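Local coordinates for protein phage terminase large subunit (Thermus phage P7426, PDB 7KS4) that probably acts as the ATP-driven motor that packs viral DNA into empty capsids and as the nuclease that cuts the genome, this piece being its ATPase domain, at residues Q27-H31 against E50-E55; R109-Y115 against R126-F132. All blocks are in the same frame, centred on the assembly; numbering follows the deposited sequence.

Overall arrangement
Contact 1 (27-31 with 50-55) is a buried meeting of two helices close to the centre of the ATPase domain, whereas contact 2 (109-115 with 126-132) is a partly buried beta hairpin near one edge of its central sheet. Their centres lie 22 Å apart and their nearest atoms about 6 Å apart. Helix 48-62 connects them: its beginning forms half of contact 1, and its later part packs under Val112 and Phe132. In contact 1 a single buried histidine-carboxylate bond spans the helices, and Gln27, a turn away, reaches the bound ADP. Contact 2 is held by main-chain bonds, with polar and charged side chains paired along one face and mostly apolar ones on the other.

Contact 1: residues Q27-H31 against E50-E55; sequences QLAIH and EAASVE
His31 lays the edge of its imidazole over Ala51, NE2 lying 3.8 Å from Ala51 CB, and reaches on to the next turn of the facing helix. There its ND1 donates to Glu55 OE2 at 2.6 Å, with a nearly straight N-H...O angle of 176°. The carboxylate oxygen lies in the ring plane and is met on its anti side; ring and carboxylate are almost coplanar. Chi1 sets Glu55 CG at the ring edge, and a bend at chi2 (-82°) turns the carboxylate back to ND1. Tyr21 OH holds NE2 and Arg38 pairs with Glu55 OE1, so both ends of this buried couple are fixed. One turn earlier, Gln27 rests CG on Ala51 CB (4.0 Å), and its extended chain carries NE2 to 3.9 Å from Glu50 CB. That amide serves the nucleotide: NE2 binds N7 of ADP and the carbonyl of Gly47, while OE1 accepts from His24 N. The short alanine lets both side chains lie against helix 48-62, which follows the P-loop. The two segments run roughly parallel, at 31°, with helix 13-19 against Val54, strand 178-183 beneath Ile30 and Ala52, and helix 75-92 beyond Ser53.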
ATOM      1  N   GLN A  27      -2.637 -11.199  -0.838  1.00 44.37           N
ATOM      2  CA  GLN A  27      -3.278  -9.995  -1.353  1.00 42.19           C
ATOM      3  C   GLN A  27      -4.757  -9.979  -1.001  1.00 40.93           C
ATOM      4  O   GLN A  27      -5.291  -8.962  -0.544  1.00 37.23           O
ATOM      5  CB  GLN A  27      -3.093  -9.910  -2.866  1.00 43.86           C
ATOM      6  CG  GLN A  27      -1.659  -9.779  -3.307  1.00 44.82           C
ATOM      7  CD  GLN A  27      -1.505  -9.994  -4.792  1.00 48.09           C
ATOM      8  OE1 GLN A  27      -2.085 -10.922  -5.361  1.00 49.38           O
ATOM      9  NE2 GLN A  27      -0.735  -9.128  -5.439  1.00 49.14           N
ATOM     10  N   LEU A  28      -5.439 -11.105  -1.221  1.00 42.58           N
ATOM     11  CA  LEU A  28      -6.856 -11.184  -0.890  1.00 41.27           C
ATOM     12  C   LEU A  28      -7.089 -10.892   0.585  1.00 39.50           C
ATOM     13  O   LEU A  28      -8.031 -10.178   0.939  1.00 37.01           O
ATOM     14  CB  LEU A  28      -7.395 -12.564  -1.260  1.00 44.55           C
ATOM     15  CG  LEU A  28      -8.912 -12.736  -1.309  1.00 46.76           C
ATOM     16  CD1 LEU A  28      -9.564 -11.724  -2.238  1.00 45.71           C
ATOM     17  CD2 LEU A  28      -9.230 -14.156  -1.755  1.00 50.15           C
ATOM     18  N   ALA A  29      -6.242 -11.432   1.464  1.00 42.21           N
ATOM     19  CA  ALA A  29      -6.411 -11.165   2.888  1.00 42.43           C
ATOM     20  C   ALA A  29      -6.305  -9.673   3.183  1.00 39.60           C
ATOM     21  O   ALA A  29      -7.093  -9.132   3.968  1.00 40.14           O
ATOM     22  CB  ALA A  29      -5.380 -11.946   3.699  1.00 44.45           C
ATOM     23  N   ILE A  30      -5.349  -8.991   2.549  1.00 36.11           N
ATOM     24  CA  ILE A  30      -5.218  -7.544   2.714  1.00 34.28           C
ATOM     25  C   ILE A  30      -6.488  -6.840   2.252  1.00 34.81           C
ATOM     26  O   ILE A  30      -6.996  -5.934   2.921  1.00 33.16           O
ATOM     27  CB  ILE A  30      -3.980  -7.033   1.956  1.00 33.36           C
ATOM     28  CG1 ILE A  30      -2.709  -7.575   2.632  1.00 35.39           C
ATOM     29  CG2 ILE A  30      -3.976  -5.491   1.874  1.00 33.52           C
ATOM     30  CD1 ILE A  30      -1.424  -7.245   1.913  1.00 35.62           C
ATOM     31  N   HIS A  31      -7.007  -7.231   1.086  1.00 35.80           N
ATOM     32  CA  HIS A  31      -8.184  -6.559   0.536  1.00 35.79           C
ATOM     33  C   HIS A  31      -9.426  -6.819   1.379  1.00 38.24           C
ATOM     34  O   HIS A  31     -10.296  -5.949   1.485  1.00 36.73           O
ATOM     35  CB  HIS A  31      -8.440  -7.011  -0.902  1.00 37.31           C
ATOM     36  CG  HIS A  31      -7.353  -6.639  -1.858  1.00 38.25           C
ATOM     37  ND1 HIS A  31      -6.829  -5.367  -1.933  1.00 35.93           N
ATOM     38  CD2 HIS A  31      -6.696  -7.372  -2.788  1.00 40.40           C
ATOM     39  CE1 HIS A  31      -5.893  -5.333  -2.862  1.00 37.65           C
ATOM     40  NE2 HIS A  31      -5.794  -6.536  -3.397  1.00 40.25           N
ATOM     41  N   GLU A  50       1.290  -4.466  -6.271  1.00 44.20           N
ATOM     42  CA  GLU A  50       0.062  -4.641  -7.033  1.00 41.48           C
ATOM     43  C   GLU A  50      -1.157  -4.442  -6.145  1.00 36.90           C
ATOM     44  O   GLU A  50      -2.109  -3.743  -6.521  1.00 34.79           O
ATOM     45  CB  GLU A  50       0.032  -6.029  -7.679  1.00 45.03           C
ATOM     46  CG  GLU A  50      -0.965  -6.144  -8.814  1.00 47.54           C
ATOM     47  CD  GLU A  50      -0.536  -5.360 -10.038  1.00 51.54           C
ATOM     48  OE1 GLU A  50       0.611  -4.865 -10.055  1.00 53.38           O
ATOM     49  OE2 GLU A  50      -1.347  -5.240 -10.979  1.00 52.41           O
ATOM     50  N   ALA A  51      -1.151  -5.069  -4.967  1.00 37.69           N
ATOM     51  CA  ALA A  51      -2.290  -4.968  -4.062  1.00 36.94           C
ATOM     52  C   ALA A  51      -2.516  -3.529  -3.625  1.00 35.47           C
ATOM     53  O   ALA A  51      -3.661  -3.060  -3.564  1.00 35.31           O
ATOM     54  CB  ALA A  51      -2.070  -5.867  -2.849  1.00 37.96           C
ATOM     55  N   ALA A  52      -1.439  -2.809  -3.314  1.00 33.82           N
ATOM     56  CA  ALA A  52      -1.593  -1.413  -2.932  1.00 32.66           C
ATOM     57  C   ALA A  52      -2.173  -0.593  -4.079  1.00 31.12           C
ATOM     58  O   ALA A  52      -3.014   0.282  -3.859  1.00 29.76           O
ATOM     59  CB  ALA A  52      -0.250  -0.839  -2.486  1.00 34.49           C
ATOM     60  N   SER A  53      -1.722  -0.848  -5.309  1.00 30.17           N
ATOM     61  CA  SER A  53      -2.228  -0.081  -6.442  1.00 32.36           C
ATOM     62  C   SER A  53      -3.717  -0.323  -6.636  1.00 30.55           C
ATOM     63  O   SER A  53      -4.477   0.615  -6.914  1.00 30.44           O
ATOM     64  CB  SER A  53      -1.442  -0.425  -7.711  1.00 36.78           C
ATOM     65  OG  SER A  53      -1.836  -1.677  -8.260  1.00 38.12           O
ATOM     66  N   VAL A  54      -4.163  -1.571  -6.461  1.00 30.63           N
ATOM     67  CA  VAL A  54      -5.587  -1.876  -6.590  1.00 29.83           C
ATOM     68  C   VAL A  54      -6.396  -1.115  -5.552  1.00 28.65           C
ATOM     69  O   VAL A  54      -7.490  -0.617  -5.845  1.00 26.79           O
ATOM     70  CB  VAL A  54      -5.818  -3.392  -6.481  1.00 31.93           C
ATOM     71  CG1 VAL A  54      -7.316  -3.716  -6.427  1.00 31.53           C
ATOM     72  CG2 VAL A  54      -5.168  -4.093  -7.671  1.00 32.65           C
ATOM     73  N   GLU A  55      -5.890  -1.040  -4.317  1.00 28.26           N
ATOM     74  CA  GLU A  55      -6.590  -0.296  -3.272  1.00 28.44           C
ATOM     75  C   GLU A  55      -6.768   1.164  -3.663  1.00 28.22           C
ATOM     76  O   GLU A  55      -7.852   1.738  -3.494  1.00 27.83           O
ATOM     77  CB  GLU A  55      -5.827  -0.403  -1.947  1.00 29.69           C
ATOM     78  CG  GLU A  55      -5.832  -1.800  -1.333  1.00 31.67           C
ATOM     79  CD  GLU A  55      -7.093  -2.094  -0.545  1.00 32.13           C
ATOM     80  OE1 GLU A  55      -7.728  -1.141  -0.047  1.00 31.45           O
ATOM     81  OE2 GLU A  55      -7.459  -3.284  -0.430  1.00 33.93           O
TER

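Contact 2: residues R109-Y115 against R126-F132; sequences RLLVHHY and RVATSEF
The guanidinium of Arg126 is stacked flat on the His113 ring, centres 3.5 Å apart and planes at 12°, while its NH2 donates to Tyr115 OH at 3.2 Å, in the guanidinium plane. A turn at chi3 (-69°) swings the otherwise extended chain back over the imidazole, and Arg126 CB makes an off-centre CH-pi contact with the tyrosine ring. The same imidazole is held at both nitrogens: ND1 shares a hydrogen bond with Thr129 OG1 (2.8 Å), lying at the ring edge, and NE2 pairs with Gln102 OE1. At the far end of the face bearing Leu111, His113, Thr129 and Glu131, Arg109 NE forms a salt bridge to Glu131 OE2 at 2.8 Å; the oxygen lies in the guanidinium plane but is approached from above the carboxylate plane, and it also serves Arg133. Leu111 CD2 packs against Glu131 CG at 3.6 Å.

Backbone pairing is antiparallel. Leu110 with Phe132 and Val112 with Ser130 each exchange two hydrogen bonds. His114 N donates to Ala128 O, and His114 O accepts from both Val127 N (2.7 Å) and Ala128 N (3.2 Å), a classic beta bulge. On the other face Leu60 O takes hydrogen bonds from His114 NE2 and Ser130 OG, and Ser130 OG also meets Gly65 N. Strand 99-104 continues the sheet beyond 109-115, strand 67-72 beyond 126-136, and helices 48-62 and 75-92 pack against the face bearing Leu110, Val112 and Phe132.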
ATOM      1  N   ARG A 109       1.154  13.437  -9.832  1.00 47.27           N
ATOM      2  CA  ARG A 109      -0.183  13.867  -9.446  1.00 45.30           C
ATOM      3  C   ARG A 109      -1.190  13.284 -10.427  1.00 43.69           C
ATOM      4  O   ARG A 109      -1.098  13.524 -11.637  1.00 43.93           O
ATOM      5  CB  ARG A 109      -0.286  15.392  -9.410  1.00 50.59           C
ATOM      6  CG  ARG A 109      -1.464  15.905  -8.599  1.00 51.28           C
ATOM      7  CD  ARG A 109      -1.649  17.400  -8.773  1.00 56.54           C
ATOM      8  NE  ARG A 109      -2.752  17.910  -7.967  1.00 57.80           N
ATOM      9  CZ  ARG A 109      -3.393  19.051  -8.204  1.00 61.67           C
ATOM     10  NH1 ARG A 109      -3.052  19.814  -9.236  1.00 64.07           N
ATOM     11  NH2 ARG A 109      -4.387  19.427  -7.409  1.00 62.49           N
ATOM     12  N   LEU A 110      -2.142  12.520  -9.904  1.00 38.36           N
ATOM     13  CA  LEU A 110      -3.176  11.881 -10.700  1.00 37.66           C
ATOM     14  C   LEU A 110      -4.532  12.364 -10.209  1.00 36.71           C
ATOM     15  O   LEU A 110      -4.815  12.316  -9.007  1.00 35.72           O
ATOM     16  CB  LEU A 110      -3.063  10.358 -10.597  1.00 34.11           C
ATOM     17  CG  LEU A 110      -4.096   9.518 -11.346  1.00 32.48           C
ATOM     18  CD1 LEU A 110      -3.980   9.690 -12.849  1.00 33.83           C
ATOM     19  CD2 LEU A 110      -3.950   8.051 -10.946  1.00 30.85           C
ATOM     20  N   LEU A 111      -5.366  12.826 -11.136  1.00 36.53           N
ATOM     21  CA  LEU A 111      -6.690  13.349 -10.830  1.00 36.45           C
ATOM     22  C   LEU A 111      -7.746  12.546 -11.576  1.00 34.49           C
ATOM     23  O   LEU A 111      -7.604  12.289 -12.776  1.00 33.44           O
ATOM     24  CB  LEU A 111      -6.799  14.829 -11.222  1.00 39.80           C
ATOM     25  CG  LEU A 111      -5.798  15.772 -10.555  1.00 42.83           C
ATOM     26  CD1 LEU A 111      -5.978  17.178 -11.092  1.00 46.32           C
ATOM     27  CD2 LEU A 111      -5.957  15.754  -9.052  1.00 42.23           C
ATOM     28  N   VAL A 112      -8.806  12.163 -10.875  1.00 34.09           N
ATOM     29  CA  VAL A 112      -9.963  11.532 -11.498  1.00 34.31           C
ATOM     30  C   VAL A 112     -11.141  12.478 -11.297  1.00 34.91           C
ATOM     31  O   VAL A 112     -11.703  12.568 -10.200  1.00 34.89           O
ATOM     32  CB  VAL A 112     -10.255  10.142 -10.921  1.00 32.59           C
ATOM     33  CG1 VAL A 112     -11.429   9.519 -11.644  1.00 32.56           C
ATOM     34  CG2 VAL A 112      -9.024   9.249 -11.027  1.00 32.36           C
ATOM     35  N   HIS A 113     -11.521  13.188 -12.354  1.00 35.61           N
ATOM     36  CA  HIS A 113     -12.642  14.112 -12.283  1.00 35.46           C
ATOM     37  C   HIS A 113     -13.948  13.351 -12.476  1.00 33.48           C
ATOM     38  O   HIS A 113     -14.077  12.562 -13.416  1.00 31.21           O
ATOM     39  CB  HIS A 113     -12.504  15.201 -13.349  1.00 38.58           C
ATOM     40  CG  HIS A 113     -11.237  15.993 -13.246  1.00 41.19           C
ATOM     41  ND1 HIS A 113     -10.964  16.825 -12.182  1.00 41.99           N
ATOM     42  CD2 HIS A 113     -10.176  16.089 -14.082  1.00 42.97           C
ATOM     43  CE1 HIS A 113      -9.785  17.392 -12.362  1.00 44.92           C
ATOM     44  NE2 HIS A 113      -9.287  16.965 -13.508  1.00 45.21           N
ATOM     45  N   HIS A 114     -14.914  13.599 -11.594  1.00 33.60           N
ATOM     46  CA  HIS A 114     -16.228  12.968 -11.646  1.00 33.81           C
ATOM     47  C   HIS A 114     -17.264  14.005 -12.054  1.00 33.97           C
ATOM     48  O   HIS A 114     -17.307  15.100 -11.484  1.00 35.63           O
ATOM     49  CB  HIS A 114     -16.600  12.367 -10.291  1.00 33.29           C
ATOM     50  CG  HIS A 114     -15.765  11.189  -9.912  1.00 32.26           C
ATOM     51  ND1 HIS A 114     -16.157   9.894 -10.163  1.00 30.90           N
ATOM     52  CD2 HIS A 114     -14.553  11.110  -9.315  1.00 32.44           C
ATOM     53  CE1 HIS A 114     -15.226   9.064  -9.728  1.00 31.35           C
ATOM     54  NE2 HIS A 114     -14.239   9.776  -9.214  1.00 31.23           N
ATOM     55  N   TYR A 115     -18.106  13.648 -13.019  1.00 33.03           N
ATOM     56  CA  TYR A 115     -19.076  14.564 -13.599  1.00 34.13           C
ATOM     57  C   TYR A 115     -20.498  14.134 -13.258  1.00 31.87           C
ATOM     58  O   TYR A 115     -20.738  13.039 -12.739  1.00 28.07           O
ATOM     59  CB  TYR A 115     -18.884  14.646 -15.119  1.00 36.75           C
ATOM     60  CG  TYR A 115     -17.589  15.321 -15.493  1.00 39.89           C
ATOM     61  CD1 TYR A 115     -17.571  16.647 -15.895  1.00 43.26           C
ATOM     62  CD2 TYR A 115     -16.378  14.644 -15.410  1.00 40.52           C
ATOM     63  CE1 TYR A 115     -16.390  17.277 -16.224  1.00 46.23           C
ATOM     64  CE2 TYR A 115     -15.192  15.264 -15.740  1.00 42.68           C
ATOM     65  CZ  TYR A 115     -15.201  16.582 -16.142  1.00 45.93           C
ATOM     66  OH  TYR A 115     -14.021  17.213 -16.472  1.00 49.46           O
ATOM     67  N   ARG A 126     -18.559  19.163 -13.625  1.00 46.24           N
ATOM     68  CA  ARG A 126     -17.672  18.443 -12.724  1.00 47.33           C
ATOM     69  C   ARG A 126     -18.219  18.539 -11.301  1.00 47.78           C
ATOM     70  O   ARG A 126     -18.515  19.635 -10.811  1.00 48.31           O
ATOM     71  CB  ARG A 126     -16.264  19.033 -12.828  1.00 50.49           C
ATOM     72  CG  ARG A 126     -15.184  18.330 -12.047  1.00 50.89           C
ATOM     73  CD  ARG A 126     -13.828  19.024 -12.266  1.00 54.93           C
ATOM     74  NE  ARG A 126     -13.314  18.856 -13.629  1.00 56.02           N
ATOM     75  CZ  ARG A 126     -12.174  19.384 -14.083  1.00 58.61           C
ATOM     76  NH1 ARG A 126     -11.409  20.129 -13.292  1.00 59.53           N
ATOM     77  NH2 ARG A 126     -11.794  19.168 -15.337  1.00 59.23           N
ATOM     78  N   VAL A 127     -18.373  17.392 -10.645  1.00 43.58           N
ATOM     79  CA  VAL A 127     -18.979  17.340  -9.326  1.00 43.80           C
ATOM     80  C   VAL A 127     -17.948  17.070  -8.242  1.00 42.59           C
ATOM     81  O   VAL A 127     -18.091  17.574  -7.121  1.00 44.55           O
ATOM     82  CB  VAL A 127     -20.098  16.278  -9.276  1.00 43.82           C
ATOM     83  CG1 VAL A 127     -20.701  16.194  -7.876  1.00 45.07           C
ATOM     84  CG2 VAL A 127     -21.168  16.593 -10.286  1.00 44.11           C
ATOM     85  N   ALA A 128     -16.921  16.290  -8.538  1.00 38.13           N
ATOM     86  CA  ALA A 128     -15.928  15.926  -7.541  1.00 37.17           C
ATOM     87  C   ALA A 128     -14.660  15.518  -8.268  1.00 36.08           C
ATOM     88  O   ALA A 128     -14.695  15.129  -9.437  1.00 35.29           O
ATOM     89  CB  ALA A 128     -16.434  14.798  -6.644  1.00 35.53           C
ATOM     90  N   THR A 129     -13.538  15.633  -7.567  1.00 36.04           N
ATOM     91  CA  THR A 129     -12.239  15.238  -8.103  1.00 36.78           C
ATOM     92  C   THR A 129     -11.510  14.421  -7.042  1.00 35.17           C
ATOM     93  O   THR A 129     -11.221  14.924  -5.952  1.00 34.70           O
ATOM     94  CB  THR A 129     -11.421  16.462  -8.519  1.00 40.59           C
ATOM     95  OG1 THR A 129     -12.077  17.123  -9.608  1.00 41.40           O
ATOM     96  CG2 THR A 129     -10.018  16.058  -8.963  1.00 41.61           C
ATOM     97  N   SER A 130     -11.249  13.158  -7.358  1.00 32.86           N
ATOM     98  CA  SER A 130     -10.360  12.326  -6.562  1.00 33.09           C
ATOM     99  C   SER A 130      -8.917  12.608  -6.955  1.00 33.42           C
ATOM    100  O   SER A 130      -8.621  12.912  -8.113  1.00 33.36           O
ATOM    101  CB  SER A 130     -10.685  10.850  -6.774  1.00 31.96           C
ATOM    102  OG  SER A 130     -12.065  10.616  -6.605  1.00 32.12           O
ATOM    103  N   GLU A 131      -8.012  12.511  -5.978  1.00 33.44           N
ATOM    104  CA  GLU A 131      -6.619  12.883  -6.184  1.00 34.50           C
ATOM    105  C   GLU A 131      -5.695  11.860  -5.538  1.00 35.73           C
ATOM    106  O   GLU A 131      -5.919  11.444  -4.397  1.00 33.72           O
ATOM    107  CB  GLU A 131      -6.325  14.270  -5.602  1.00 38.53           C
ATOM    108  CG  GLU A 131      -4.902  14.720  -5.818  1.00 42.73           C
ATOM    109  CD  GLU A 131      -4.693  16.178  -5.460  1.00 47.25           C
ATOM    110  OE1 GLU A 131      -5.662  16.834  -5.024  1.00 49.02           O
ATOM    111  OE2 GLU A 131      -3.557  16.664  -5.614  1.00 49.77           O
ATOM    112  N   PHE A 132      -4.649  11.476  -6.268  1.00 37.25           N
ATOM    113  CA  PHE A 132      -3.652  10.531  -5.778  1.00 37.52           C
ATOM    114  C   PHE A 132      -2.274  11.055  -6.140  1.00 37.83           C
ATOM    115  O   PHE A 132      -2.020  11.379  -7.304  1.00 39.84           O
ATOM    116  CB  PHE A 132      -3.873   9.141  -6.382  1.00 35.79           C
ATOM    117  CG  PHE A 132      -2.948   8.080  -5.850  1.00 34.41           C
ATOM    118  CD1 PHE A 132      -3.034   7.663  -4.531  1.00 33.69           C
ATOM    119  CD2 PHE A 132      -2.020   7.469  -6.681  1.00 33.94           C
ATOM    120  CE1 PHE A 132      -2.194   6.672  -4.038  1.00 32.94           C
ATOM    121  CE2 PHE A 132      -1.178   6.476  -6.198  1.00 32.91           C
ATOM    122  CZ  PHE A 132      -1.269   6.074  -4.878  1.00 32.31           C
TER